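Local coordinates for galactose-binding-like protein (Bacteroides thetaiotaomicron, PDB 7M1B) that belongs to the SusE-like family and probably binds carbohydrate, possibly galactose-containing, with a potential capacity for glycan degradation, at residues P175-V180 and L194-P199; F140-K145 and F166-F171; Y110-E115 and H129-G134. All blocks are in the same frame, centred on the assembly; numbering follows the deposited sequence.

Contact 1 of 3, residues P175-V180 and L194-P199; sequences PHDFKV and LTTLTP
His176 pairs with Leu197 and Phe178 with Thr195 as the hydrogen-bonded pairs of an antiparallel ladder, whose short strands run at 151° to each other and come within 4.7 Å. Four backbone hydrogen bonds join them, among them Phe178 N to Thr195 O at 2.7 Å. On the face carrying Asp177 and Thr196, these two side chains lie alongside each other. Thr196 OG1, anti to its own carbonyl carbon (chi1 -62°), donates to the anti side of Asp177 OD1 at 2.7 Å. OD2 of the same carboxylate forms a salt bridge with Lys145, so an alanine here would probably leave both the threonine hydroxyl and that ammonium group without their mate. Further along, Leu194 CD2 presses on Lys179 CB at 3.5 Å, while the rest of the Lys179 chain leads away and its NZ forms a salt bridge with Glu192. This is the hairpin of strands 176-183 and 193-197, the latter an outermost strand of one sheet in a beta sandwich with fibronectin type III-like topology. The opposite face turns inward: Phe178 and Leu197 both pack on Ile126 of the facing sheet. Phe178 CE2 comes within 4.3 Å of Leu197 CB, with Leu197 O at the ring's edge. The His176 imidazole meets Pro199 CD edge-on through CD2, 3.7 Å apart, and its NE2 is hydrogen-bonded to Ser172 O.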
ATOM      1  N   PRO A 175     -13.744 -14.376  15.299  1.00 23.71           N
ATOM      2  CA  PRO A 175     -12.746 -14.690  16.330  1.00 23.93           C
ATOM      3  C   PRO A 175     -12.114 -16.072  16.181  1.00 28.48           C
ATOM      4  O   PRO A 175     -12.776 -17.068  15.972  1.00 26.68           O
ATOM      5  CB  PRO A 175     -13.495 -14.567  17.688  1.00 27.63           C
ATOM      6  CG  PRO A 175     -14.899 -14.059  17.368  1.00 30.79           C
ATOM      7  CD  PRO A 175     -15.081 -14.072  15.865  1.00 29.03           C
ATOM      8  N   HIS A 176     -10.782 -16.131  16.328  1.00 25.93           N
ATOM      9  CA  HIS A 176     -10.067 -17.391  16.366  1.00 30.77           C
ATOM     10  C   HIS A 176      -9.057 -17.353  17.502  1.00 31.44           C
ATOM     11  O   HIS A 176      -8.554 -16.287  17.861  1.00 29.93           O
ATOM     12  CB  HIS A 176      -9.232 -17.579  15.104  1.00 28.92           C
ATOM     13  CG  HIS A 176      -9.990 -17.652  13.834  1.00 28.90           C
ATOM     14  ND1 HIS A 176     -10.566 -18.823  13.384  1.00 37.23           N
ATOM     15  CD2 HIS A 176     -10.218 -16.703  12.904  1.00 26.52           C
ATOM     16  CE1 HIS A 176     -11.114 -18.599  12.207  1.00 34.84           C
ATOM     17  NE2 HIS A 176     -10.840 -17.328  11.867  1.00 30.25           N
ATOM     18  N   ASP A 177      -8.825 -18.528  18.090  1.00 30.98           N
ATOM     19  CA  ASP A 177      -7.864 -18.676  19.164  1.00 34.56           C
ATOM     20  C   ASP A 177      -6.510 -18.999  18.542  1.00 35.37           C
ATOM     21  O   ASP A 177      -6.417 -19.900  17.683  1.00 38.98           O
ATOM     22  CB  ASP A 177      -8.347 -19.805  20.084  1.00 37.93           C
ATOM     23  CG  ASP A 177      -9.737 -19.573  20.643  1.00 47.36           C
ATOM     24  OD1 ASP A 177     -10.070 -18.400  20.929  1.00 41.55           O
ATOM     25  OD2 ASP A 177     -10.472 -20.585  20.811  1.00 54.65           O
ATOM     26  N   PHE A 178      -5.500 -18.225  18.963  1.00 35.78           N
ATOM     27  CA  PHE A 178      -4.135 -18.394  18.498  1.00 33.61           C
ATOM     28  C   PHE A 178      -3.232 -18.744  19.683  1.00 41.81           C
ATOM     29  O   PHE A 178      -3.480 -18.334  20.827  1.00 40.02           O
ATOM     30  CB  PHE A 178      -3.650 -17.130  17.769  1.00 33.51           C
ATOM     31  CG  PHE A 178      -4.410 -16.792  16.505  1.00 31.07           C
ATOM     32  CD1 PHE A 178      -4.050 -17.377  15.291  1.00 36.71           C
ATOM     33  CD2 PHE A 178      -5.484 -15.906  16.518  1.00 30.24           C
ATOM     34  CE1 PHE A 178      -4.719 -17.079  14.113  1.00 36.44           C
ATOM     35  CE2 PHE A 178      -6.136 -15.594  15.334  1.00 28.98           C
ATOM     36  CZ  PHE A 178      -5.771 -16.194  14.146  1.00 31.70           C
ATOM     37  N   LYS A 179      -2.194 -19.529  19.386  1.00 44.48           N
ATOM     38  CA  LYS A 179      -1.184 -19.884  20.379  1.00 44.45           C
ATOM     39  C   LYS A 179       0.188 -19.707  19.729  1.00 41.22           C
ATOM     40  O   LYS A 179       0.347 -20.132  18.560  1.00 45.53           O
ATOM     41  CB  LYS A 179      -1.441 -21.330  20.827  1.00 48.70           C
ATOM     42  CG  LYS A 179      -0.285 -22.080  21.470  1.00 56.41           C
ATOM     43  CD  LYS A 179      -0.506 -23.585  21.472  1.00 59.28           C
ATOM     44  CE  LYS A 179      -1.731 -24.031  22.247  1.00 60.01           C
ATOM     45  NZ  LYS A 179      -1.527 -25.355  22.884  1.00 63.87           N
ATOM     46  N   VAL A 180       1.128 -19.066  20.472  1.00 41.95           N
ATOM     47  CA  VAL A 180       2.483 -18.814  20.004  1.00 46.16           C
ATOM     48  C   VAL A 180       3.494 -19.327  21.028  1.00 52.45           C
ATOM     49  O   VAL A 180       3.382 -19.108  22.240  1.00 48.19           O
ATOM     50  CB  VAL A 180       2.794 -17.337  19.648  1.00 37.09           C
ATOM     51  CG1 VAL A 180       4.199 -17.269  18.986  1.00 50.80           C
ATOM     52  CG2 VAL A 180       1.720 -16.669  18.771  1.00 35.71           C
ATOM     53  N   LEU A 194      -1.324 -17.037  24.481  1.00 39.56           N
ATOM     54  CA  LEU A 194      -2.649 -17.256  23.891  1.00 42.22           C
ATOM     55  C   LEU A 194      -3.376 -15.942  23.617  1.00 37.95           C
ATOM     56  O   LEU A 194      -3.395 -15.043  24.449  1.00 36.10           O
ATOM     57  CB  LEU A 194      -3.492 -18.105  24.849  1.00 44.68           C
ATOM     58  CG  LEU A 194      -2.896 -19.457  25.229  1.00 49.64           C
ATOM     59  CD1 LEU A 194      -3.933 -20.215  26.033  1.00 44.26           C
ATOM     60  CD2 LEU A 194      -2.489 -20.269  23.990  1.00 46.27           C
ATOM     61  N   THR A 195      -3.994 -15.833  22.439  1.00 36.09           N
ATOM     62  CA  THR A 195      -4.830 -14.663  22.197  1.00 34.36           C
ATOM     63  C   THR A 195      -5.995 -15.072  21.303  1.00 31.58           C
ATOM     64  O   THR A 195      -5.856 -15.997  20.483  1.00 36.10           O
ATOM     65  CB  THR A 195      -4.016 -13.472  21.647  1.00 35.73           C
ATOM     66  OG1 THR A 195      -4.834 -12.302  21.520  1.00 33.77           O
ATOM     67  CG2 THR A 195      -3.421 -13.749  20.281  1.00 35.34           C
ATOM     68  N   THR A 196      -7.151 -14.424  21.527  1.00 34.17           N
ATOM     69  CA  THR A 196      -8.299 -14.607  20.638  1.00 33.51           C
ATOM     70  C   THR A 196      -8.487 -13.327  19.823  1.00 29.46           C
ATOM     71  O   THR A 196      -8.596 -12.257  20.419  1.00 28.62           O
ATOM     72  CB  THR A 196      -9.594 -14.887  21.413  1.00 29.08           C
ATOM     73  OG1 THR A 196      -9.398 -16.111  22.115  1.00 37.75           O
ATOM     74  CG2 THR A 196     -10.824 -14.906  20.519  1.00 29.35           C
ATOM     75  N   LEU A 197      -8.403 -13.424  18.488  1.00 28.77           N
ATOM     76  CA  LEU A 197      -8.441 -12.212  17.660  1.00 25.56           C
ATOM     77  C   LEU A 197      -9.315 -12.453  16.439  1.00 22.93           C
ATOM     78  O   LEU A 197      -9.404 -13.563  15.943  1.00 25.63           O
ATOM     79  CB  LEU A 197      -7.043 -11.800  17.160  1.00 28.21           C
ATOM     80  CG  LEU A 197      -6.054 -11.363  18.241  1.00 29.33           C
ATOM     81  CD1 LEU A 197      -4.626 -11.256  17.662  1.00 28.02           C
ATOM     82  CD2 LEU A 197      -6.493 -10.042  18.885  1.00 33.85           C
ATOM     83  N   THR A 198      -9.955 -11.366  15.974  1.00 23.18           N
ATOM     84  CA  THR A 198     -10.646 -11.434  14.701  1.00 21.48           C
ATOM     85  C   THR A 198      -9.799 -10.840  13.591  1.00 19.17           C
ATOM     86  O   THR A 198      -9.447  -9.667  13.668  1.00 22.74           O
ATOM     87  CB  THR A 198     -11.971 -10.653  14.812  1.00 21.06           C
ATOM     88  OG1 THR A 198     -12.738 -11.203  15.905  1.00 23.18           O
ATOM     89  CG2 THR A 198     -12.784 -10.645  13.519  1.00 23.08           C
ATOM     90  N   PRO A 199      -9.466 -11.617  12.543  1.00 20.57           N
ATOM     91  CA  PRO A 199      -8.795 -11.079  11.362  1.00 21.40           C
ATOM     92  C   PRO A 199      -9.518  -9.891  10.753  1.00 20.87           C
ATOM     93  O   PRO A 199     -10.788  -9.800  10.799  1.00 24.29           O
ATOM     94  CB  PRO A 199      -8.784 -12.279  10.379  1.00 23.10           C
ATOM     95  CG  PRO A 199      -8.689 -13.445  11.313  1.00 25.89           C
ATOM     96  CD  PRO A 199      -9.692 -13.069  12.401  1.00 26.72           C
TER

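Contact 2 of 3, residues F140-K145 and F166-F171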
ATOM      1  N   PHE A 140       9.531 -19.335  15.782  1.00 40.92           N
ATOM      2  CA  PHE A 140       8.203 -19.099  16.303  1.00 42.37           C
ATOM      3  C   PHE A 140       7.272 -20.177  15.770  1.00 37.42           C
ATOM      4  O   PHE A 140       7.203 -20.356  14.559  1.00 42.75           O
ATOM      5  CB  PHE A 140       7.739 -17.719  15.844  1.00 37.47           C
ATOM      6  CG  PHE A 140       8.465 -16.549  16.468  1.00 32.57           C
ATOM      7  CD1 PHE A 140       9.757 -16.199  16.064  1.00 40.48           C
ATOM      8  CD2 PHE A 140       7.866 -15.787  17.468  1.00 36.54           C
ATOM      9  CE1 PHE A 140      10.397 -15.093  16.610  1.00 36.23           C
ATOM     10  CE2 PHE A 140       8.497 -14.669  18.003  1.00 32.98           C
ATOM     11  CZ  PHE A 140       9.753 -14.317  17.572  1.00 34.84           C
ATOM     12  N   ASP A 141       6.595 -20.901  16.675  1.00 39.61           N
ATOM     13  CA  ASP A 141       5.645 -21.924  16.245  1.00 39.12           C
ATOM     14  C   ASP A 141       4.250 -21.379  16.523  1.00 38.90           C
ATOM     15  O   ASP A 141       3.930 -21.102  17.685  1.00 40.23           O
ATOM     16  CB  ASP A 141       5.813 -23.231  17.037  1.00 42.97           C
ATOM     17  CG  ASP A 141       7.074 -23.984  16.657  1.00 49.11           C
ATOM     18  OD1 ASP A 141       7.321 -24.117  15.424  1.00 46.99           O
ATOM     19  OD2 ASP A 141       7.815 -24.407  17.592  1.00 49.43           O
ATOM     20  N   VAL A 142       3.416 -21.237  15.476  1.00 43.79           N
ATOM     21  CA  VAL A 142       2.131 -20.547  15.656  1.00 45.31           C
ATOM     22  C   VAL A 142       0.983 -21.526  15.367  1.00 35.99           C
ATOM     23  O   VAL A 142       0.922 -22.123  14.224  1.00 50.14           O
ATOM     24  CB  VAL A 142       1.969 -19.289  14.771  1.00 37.96           C
ATOM     25  CG1 VAL A 142       0.603 -18.656  14.998  1.00 37.65           C
ATOM     26  CG2 VAL A 142       3.081 -18.279  15.028  1.00 36.18           C
ATOM     27  N   SER A 143       0.174 -21.780  16.420  1.00 43.34           N
ATOM     28  CA  SER A 143      -0.823 -22.841  16.337  1.00 51.87           C
ATOM     29  C   SER A 143      -2.232 -22.271  16.287  1.00 54.19           C
ATOM     30  O   SER A 143      -2.515 -21.213  16.860  1.00 44.76           O
ATOM     31  CB  SER A 143      -0.677 -23.828  17.482  1.00 55.25           C
ATOM     32  OG  SER A 143       0.651 -24.336  17.563  1.00 52.92           O
ATOM     33  N   THR A 144      -3.107 -22.999  15.587  1.00 47.07           N
ATOM     34  CA  THR A 144      -4.536 -22.736  15.643  1.00 50.45           C
ATOM     35  C   THR A 144      -5.224 -24.086  15.807  1.00 51.83           C
ATOM     36  O   THR A 144      -4.581 -25.130  15.643  1.00 49.23           O
ATOM     37  CB  THR A 144      -5.062 -21.886  14.469  1.00 58.25           C
ATOM     38  OG1 THR A 144      -4.923 -22.650  13.260  1.00 62.00           O
ATOM     39  CG2 THR A 144      -4.351 -20.559  14.308  1.00 55.12           C
ATOM     40  N   LYS A 145      -6.516 -24.050  16.157  1.00 67.15           N
ATOM     41  CA  LYS A 145      -7.263 -25.268  16.432  1.00 71.63           C
ATOM     42  C   LYS A 145      -7.803 -25.852  15.118  1.00 72.46           C
ATOM     43  O   LYS A 145      -8.190 -25.042  14.243  1.00 59.80           O
ATOM     44  CB  LYS A 145      -8.370 -25.019  17.464  1.00 60.68           C
ATOM     45  CG  LYS A 145      -7.906 -24.774  18.899  1.00 61.93           C
ATOM     46  CD  LYS A 145      -8.997 -25.060  19.928  1.00 65.06           C
ATOM     47  CE  LYS A 145      -8.679 -24.549  21.322  1.00 77.89           C
ATOM     48  NZ  LYS A 145      -9.289 -23.225  21.609  1.00 75.56           N
ATOM     49  N   PHE A 166       5.989 -10.706  11.370  1.00 28.42           N
ATOM     50  CA  PHE A 166       5.636 -11.656  10.313  1.00 29.24           C
ATOM     51  C   PHE A 166       4.147 -11.931  10.387  1.00 27.97           C
ATOM     52  O   PHE A 166       3.563 -11.651  11.432  1.00 25.89           O
ATOM     53  CB  PHE A 166       6.430 -12.969  10.389  1.00 30.46           C
ATOM     54  CG  PHE A 166       6.279 -13.747  11.688  1.00 31.32           C
ATOM     55  CD1 PHE A 166       6.956 -13.356  12.845  1.00 31.09           C
ATOM     56  CD2 PHE A 166       5.439 -14.856  11.752  1.00 32.13           C
ATOM     57  CE1 PHE A 166       6.789 -14.077  14.028  1.00 30.54           C
ATOM     58  CE2 PHE A 166       5.244 -15.546  12.940  1.00 32.42           C
ATOM     59  CZ  PHE A 166       5.947 -15.173  14.074  1.00 31.71           C
ATOM     60  N   THR A 167       3.563 -12.516   9.330  1.00 27.68           N
ATOM     61  CA  THR A 167       2.113 -12.671   9.301  1.00 25.57           C
ATOM     62  C   THR A 167       1.768 -14.126   9.026  1.00 28.24           C
ATOM     63  O   THR A 167       2.525 -14.863   8.374  1.00 36.53           O
ATOM     64  CB  THR A 167       1.417 -11.789   8.261  1.00 32.10           C
ATOM     65  OG1 THR A 167       1.700 -12.312   6.961  1.00 37.66           O
ATOM     66  CG2 THR A 167       1.869 -10.354   8.359  1.00 34.58           C
ATOM     67  N   LEU A 168       0.598 -14.516   9.516  1.00 28.42           N
ATOM     68  CA  LEU A 168      -0.050 -15.731   9.057  1.00 30.79           C
ATOM     69  C   LEU A 168      -1.367 -15.297   8.440  1.00 28.97           C
ATOM     70  O   LEU A 168      -2.114 -14.560   9.084  1.00 34.89           O
ATOM     71  CB  LEU A 168      -0.481 -16.564  10.257  1.00 37.53           C
ATOM     72  CG  LEU A 168       0.520 -17.510  10.869  1.00 48.05           C
ATOM     73  CD1 LEU A 168       1.292 -16.782  11.964  1.00 51.13           C
ATOM     74  CD2 LEU A 168      -0.261 -18.684  11.442  1.00 57.65           C
ATOM     75  N   ARG A 169      -1.711 -15.878   7.288  1.00 30.62           N
ATOM     76  CA  ARG A 169      -2.941 -15.514   6.604  1.00 30.05           C
ATOM     77  C   ARG A 169      -3.716 -16.798   6.322  1.00 27.94           C
ATOM     78  O   ARG A 169      -3.321 -17.879   6.774  1.00 30.75           O
ATOM     79  CB  ARG A 169      -2.621 -14.677   5.350  1.00 39.54           C
ATOM     80  CG  ARG A 169      -2.008 -13.318   5.677  1.00 41.35           C
ATOM     81  CD  ARG A 169      -2.313 -12.337   4.578  1.00 42.91           C
ATOM     82  NE  ARG A 169      -1.203 -11.399   4.551  1.00 47.08           N
ATOM     83  CZ  ARG A 169      -1.237 -10.160   4.972  1.00 35.04           C
ATOM     84  NH1 ARG A 169      -2.368  -9.602   5.370  1.00 34.44           N
ATOM     85  NH2 ARG A 169      -0.132  -9.441   4.838  1.00 31.32           N
ATOM     86  N   GLY A 170      -4.848 -16.669   5.624  1.00 31.82           N
ATOM     87  CA  GLY A 170      -5.698 -17.805   5.297  1.00 35.64           C
ATOM     88  C   GLY A 170      -6.872 -17.973   6.259  1.00 31.63           C
ATOM     89  O   GLY A 170      -7.505 -19.024   6.244  1.00 36.83           O
ATOM     90  N   PHE A 171      -7.191 -16.954   7.065  1.00 27.78           N
ATOM     91  CA  PHE A 171      -8.207 -17.117   8.081  1.00 27.09           C
ATOM     92  C   PHE A 171      -9.432 -16.243   7.787  1.00 30.66           C
ATOM     93  O   PHE A 171      -9.354 -15.106   7.339  1.00 30.96           O
ATOM     94  CB  PHE A 171      -7.693 -16.711   9.459  1.00 26.85           C
ATOM     95  CG  PHE A 171      -6.650 -17.667   9.966  1.00 34.68           C
ATOM     96  CD1 PHE A 171      -7.039 -18.822  10.638  1.00 34.59           C
ATOM     97  CD2 PHE A 171      -5.315 -17.484   9.643  1.00 30.90           C
ATOM     98  CE1 PHE A 171      -6.104 -19.746  11.068  1.00 37.71           C
ATOM     99  CE2 PHE A 171      -4.367 -18.400  10.087  1.00 36.06           C
ATOM    100  CZ  PHE A 171      -4.768 -19.535  10.776  1.00 39.22           C
TER
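Phe166 turns the edge of its ring into one face of Phe140, an edge-to-face pair with centroids 5.2 Å apart and planes at 62°. CE1 of Phe166 stands above the Phe140 plane, displaced toward the rim, and CZ of Phe166 touches the root of the other side chain, 3.6 Å from Phe140 CB. In Phe166, CG sits between its own backbone N and carbonyl carbon (chi1 59°), on a CB that points toward strand 138-144. The adjacent rim atom, CE2, meets a second neighbour: Val142 CG2 lies near the ring plane, 4.1 Å from Phe166 CE2, the two side chains meeting tip to tip.

Val142 and Leu168 behave differently, sliding past each other in opposite directions. CG1 of Val142, anti to the backbone N, sits against both leucine methyls, 3.6 Å from Leu168 CD1 and 3.7 Å from Leu168 CD2. Farther on, Thr144 and Phe171 again reach toward one another. The methyl CG2 of Thr144 is 3.7 Å from Phe171 CZ, while OG1 lies in the ring plane at its edge. No hydrogen bond crosses between the segments; the join is almost wholly hydrocarbon.

Phe171 also meets the rings of Phe178 and His176, both on strand 176-183, edge-to-face. The two strands of the contact pass 10.0 Å apart at 25°, as members of opposing sheets in a sandwich. Strand 138-144 runs between 155-159 and 176-183, and strand 163-168 is an outer neighbour of 125-131, whose Ile128 packs against both Val142 and Phe166.

Contact 3 of 3, residues Y110-E115 and H129-G134; sequences YLTAIE and HTTNGG
Thr130 and Ala113 make the one polar link between this short helix and the strand that passes it, and the threonine side chain is worth following outward. Thr130 CB already lies 3.5 Å from Ala113 O. From it, the two branches part. Thr130 OG1 stands anti to the backbone N (chi1 -163°) and donates a hydrogen bond of 2.7 Å to Ala113 O. The hydroxyl lies in the carbonyl plane, on a lone pair, with a C=O...donor angle of 123°. This bond gives the hydroxyl of a buried residue a partner in the helix backbone. Thr130 CG2, the other branch, passes the same carbonyl oxygen and rests 4.0 Å from Ala113 CB. Thr130 thus touches both the carbonyl and the small side chain of one residue. Outside this contact, the Thr130 side chain also packs against Ile164 of strand 163-168 and Phe140 of strand 138-144.

Beside this pair, Thr112 and Thr131 meet methyl to methyl, Thr112 CG2 lying 4.0 Å from Thr131 CG2. Thr131 O also lies 4.1 Å from Ala113 CA. Helix and strand axes approach to 6.9 Å and run at 137°, and it is Ala113 and Thr130 whose CA atoms come nearest each other across the two segments.

Ala113 also touches Leu138 and Val182, and Ile114 touches Val182 too. Helix 109-115 therefore meets strands of both sheets, 125-131 from one and 138-144 and 176-183 from the other. It precedes strand 118-122 in the chain and packs across the two sheets of a beta sandwich whose strand order resembles that of fibronectin type III domains.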
ATOM      1  N   TYR A 110      14.747 -15.926  23.876  1.00 40.14           N
ATOM      2  CA  TYR A 110      13.412 -16.503  23.639  1.00 40.95           C
ATOM      3  C   TYR A 110      12.376 -16.006  24.670  1.00 42.42           C
ATOM      4  O   TYR A 110      11.143 -15.964  24.447  1.00 41.90           O
ATOM      5  CB  TYR A 110      13.512 -18.031  23.547  1.00 47.07           C
ATOM      6  CG  TYR A 110      13.614 -18.732  24.879  1.00 41.35           C
ATOM      7  CD1 TYR A 110      14.789 -18.711  25.638  1.00 46.75           C
ATOM      8  CD2 TYR A 110      12.526 -19.444  25.355  1.00 37.06           C
ATOM      9  CE1 TYR A 110      14.828 -19.333  26.879  1.00 38.39           C
ATOM     10  CE2 TYR A 110      12.544 -20.066  26.589  1.00 67.14           C
ATOM     11  CZ  TYR A 110      13.709 -20.020  27.334  1.00 66.92           C
ATOM     12  OH  TYR A 110      13.841 -20.745  28.641  1.00 61.96           O
ATOM     13  N   LEU A 111      12.901 -15.614  25.838  1.00 44.10           N
ATOM     14  CA  LEU A 111      12.086 -15.143  26.946  1.00 42.97           C
ATOM     15  C   LEU A 111      11.665 -13.695  26.701  1.00 42.20           C
ATOM     16  O   LEU A 111      10.489 -13.351  26.895  1.00 40.52           O
ATOM     17  CB  LEU A 111      12.891 -15.284  28.253  1.00 47.37           C
ATOM     18  CG  LEU A 111      12.890 -16.673  28.898  1.00 61.34           C
ATOM     19  CD1 LEU A 111      13.609 -16.655  30.250  1.00 63.51           C
ATOM     20  CD2 LEU A 111      11.466 -17.210  29.061  1.00 60.94           C
ATOM     21  N   THR A 112      12.632 -12.846  26.320  1.00 35.31           N
ATOM     22  CA  THR A 112      12.311 -11.473  25.957  1.00 37.80           C
ATOM     23  C   THR A 112      11.314 -11.505  24.806  1.00 38.79           C
ATOM     24  O   THR A 112      10.363 -10.722  24.818  1.00 40.57           O
ATOM     25  CB  THR A 112      13.551 -10.676  25.534  1.00 37.84           C
ATOM     26  OG1 THR A 112      14.325 -10.531  26.720  1.00 42.26           O
ATOM     27  CG2 THR A 112      13.237  -9.278  25.044  1.00 44.51           C
ATOM     28  N   ALA A 113      11.506 -12.462  23.881  1.00 35.33           N
ATOM     29  CA  ALA A 113      10.603 -12.521  22.726  1.00 40.13           C
ATOM     30  C   ALA A 113       9.147 -12.787  23.121  1.00 39.99           C
ATOM     31  O   ALA A 113       8.259 -12.113  22.636  1.00 39.60           O
ATOM     32  CB  ALA A 113      11.055 -13.529  21.690  1.00 38.21           C
ATOM     33  N   ILE A 114       8.932 -13.779  23.994  1.00 36.94           N
ATOM     34  CA  ILE A 114       7.570 -14.123  24.421  1.00 36.46           C
ATOM     35  C   ILE A 114       6.976 -13.025  25.324  1.00 35.63           C
ATOM     36  O   ILE A 114       5.776 -12.748  25.269  1.00 43.76           O
ATOM     37  CB  ILE A 114       7.495 -15.531  25.057  1.00 42.38           C
ATOM     38  CG1 ILE A 114       6.108 -16.170  24.921  1.00 49.43           C
ATOM     39  CG2 ILE A 114       7.912 -15.486  26.533  1.00 39.33           C
ATOM     40  CD1 ILE A 114       5.665 -16.504  23.506  1.00 41.99           C
ATOM     41  N   GLU A 115       7.846 -12.342  26.093  1.00 40.33           N
ATOM     42  CA  GLU A 115       7.405 -11.346  27.061  1.00 41.85           C
ATOM     43  C   GLU A 115       6.971 -10.031  26.409  1.00 46.05           C
ATOM     44  O   GLU A 115       6.020  -9.387  26.864  1.00 49.96           O
ATOM     45  CB  GLU A 115       8.363 -11.200  28.236  1.00 49.02           C
ATOM     46  CG  GLU A 115       8.354 -12.442  29.102  1.00 52.87           C
ATOM     47  CD  GLU A 115       9.354 -12.420  30.249  1.00 61.46           C
ATOM     48  OE1 GLU A 115       9.734 -11.280  30.690  1.00 61.62           O
ATOM     49  OE2 GLU A 115       9.807 -13.563  30.671  1.00 72.15           O
ATOM     50  N   HIS A 129       4.611  -9.464  16.229  1.00 28.00           N
ATOM     51  CA  HIS A 129       5.816  -8.652  16.330  1.00 33.05           C
ATOM     52  C   HIS A 129       6.413  -8.753  17.730  1.00 33.88           C
ATOM     53  O   HIS A 129       5.705  -8.858  18.729  1.00 31.23           O
ATOM     54  CB  HIS A 129       5.653  -7.207  15.833  1.00 36.18           C
ATOM     55  CG  HIS A 129       4.470  -6.475  16.354  1.00 44.53           C
ATOM     56  ND1 HIS A 129       4.586  -5.312  17.100  1.00 50.14           N
ATOM     57  CD2 HIS A 129       3.147  -6.717  16.207  1.00 43.88           C
ATOM     58  CE1 HIS A 129       3.368  -4.863  17.389  1.00 55.51           C
ATOM     59  NE2 HIS A 129       2.473  -5.724  16.862  1.00 50.43           N
ATOM     60  N   THR A 130       7.746  -8.741  17.776  1.00 30.79           N
ATOM     61  CA  THR A 130       8.449  -8.735  19.067  1.00 32.11           C
ATOM     62  C   THR A 130       9.826  -8.137  18.876  1.00 36.91           C
ATOM     63  O   THR A 130      10.145  -7.740  17.755  1.00 34.20           O
ATOM     64  CB  THR A 130       8.391 -10.101  19.763  1.00 33.12           C
ATOM     65  OG1 THR A 130       8.740  -9.907  21.134  1.00 34.58           O
ATOM     66  CG2 THR A 130       9.269 -11.134  19.094  1.00 34.91           C
ATOM     67  N   THR A 131      10.604  -8.100  19.974  1.00 36.95           N
ATOM     68  CA  THR A 131      11.934  -7.492  19.962  1.00 41.83           C
ATOM     69  C   THR A 131      13.028  -8.524  20.217  1.00 36.83           C
ATOM     70  O   THR A 131      12.853  -9.550  20.901  1.00 36.72           O
ATOM     71  CB  THR A 131      12.007  -6.300  20.926  1.00 44.01           C
ATOM     72  OG1 THR A 131      13.287  -5.670  20.793  1.00 51.58           O
ATOM     73  CG2 THR A 131      11.803  -6.749  22.356  1.00 47.48           C
ATOM     74  N   ASN A 132      14.191  -8.221  19.651  1.00 37.82           N
ATOM     75  CA  ASN A 132      15.291  -9.170  19.595  1.00 41.10           C
ATOM     76  C   ASN A 132      16.558  -8.353  19.384  1.00 44.44           C
ATOM     77  O   ASN A 132      17.239  -8.522  18.371  1.00 54.88           O
ATOM     78  CB  ASN A 132      15.019 -10.169  18.462  1.00 40.20           C
ATOM     79  CG  ASN A 132      16.083 -11.223  18.239  1.00 43.00           C
ATOM     80  OD1 ASN A 132      16.764 -11.627  19.189  1.00 42.65           O
ATOM     81  ND2 ASN A 132      16.190 -11.701  16.991  1.00 31.17           N
ATOM     82  N   GLY A 133      16.852  -7.457  20.341  1.00 43.30           N
ATOM     83  CA  GLY A 133      17.956  -6.503  20.227  1.00 48.91           C
ATOM     84  C   GLY A 133      19.327  -7.170  20.055  1.00 53.17           C
ATOM     85  O   GLY A 133      20.314  -6.517  19.602  1.00 54.96           O
ATOM     86  N   GLY A 134      19.439  -8.443  20.459  1.00 47.56           N
ATOM     87  CA  GLY A 134      20.646  -9.227  20.247  1.00 56.75           C
ATOM     88  C   GLY A 134      20.795  -9.862  18.856  1.00 59.83           C
ATOM     89  O   GLY A 134      21.904 -10.359  18.591  1.00 68.56           O
TER

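How the contacts relate
All three contacts belong to one beta-sandwich region, and contacts 1 and 2 are the closest pair, with centres about 9 Å apart. Strands 138-144 and 176-183 are sheet neighbours, and Ser143 N probably bonds to Lys179 O at 2.7 Å. Contact 1 is pairing within that sheet; contact 2 packs it against the other. Contact 3 lies farther off, its centre about 18 Å from that of contact 2 and 19 Å from that of contact 1. Thr130 CG2 packs on Phe140 CZ at 3.6 Å, and Ile114 CD1 lies 3.7 Å from Val180 O. No ligand or active site is assigned near these contacts.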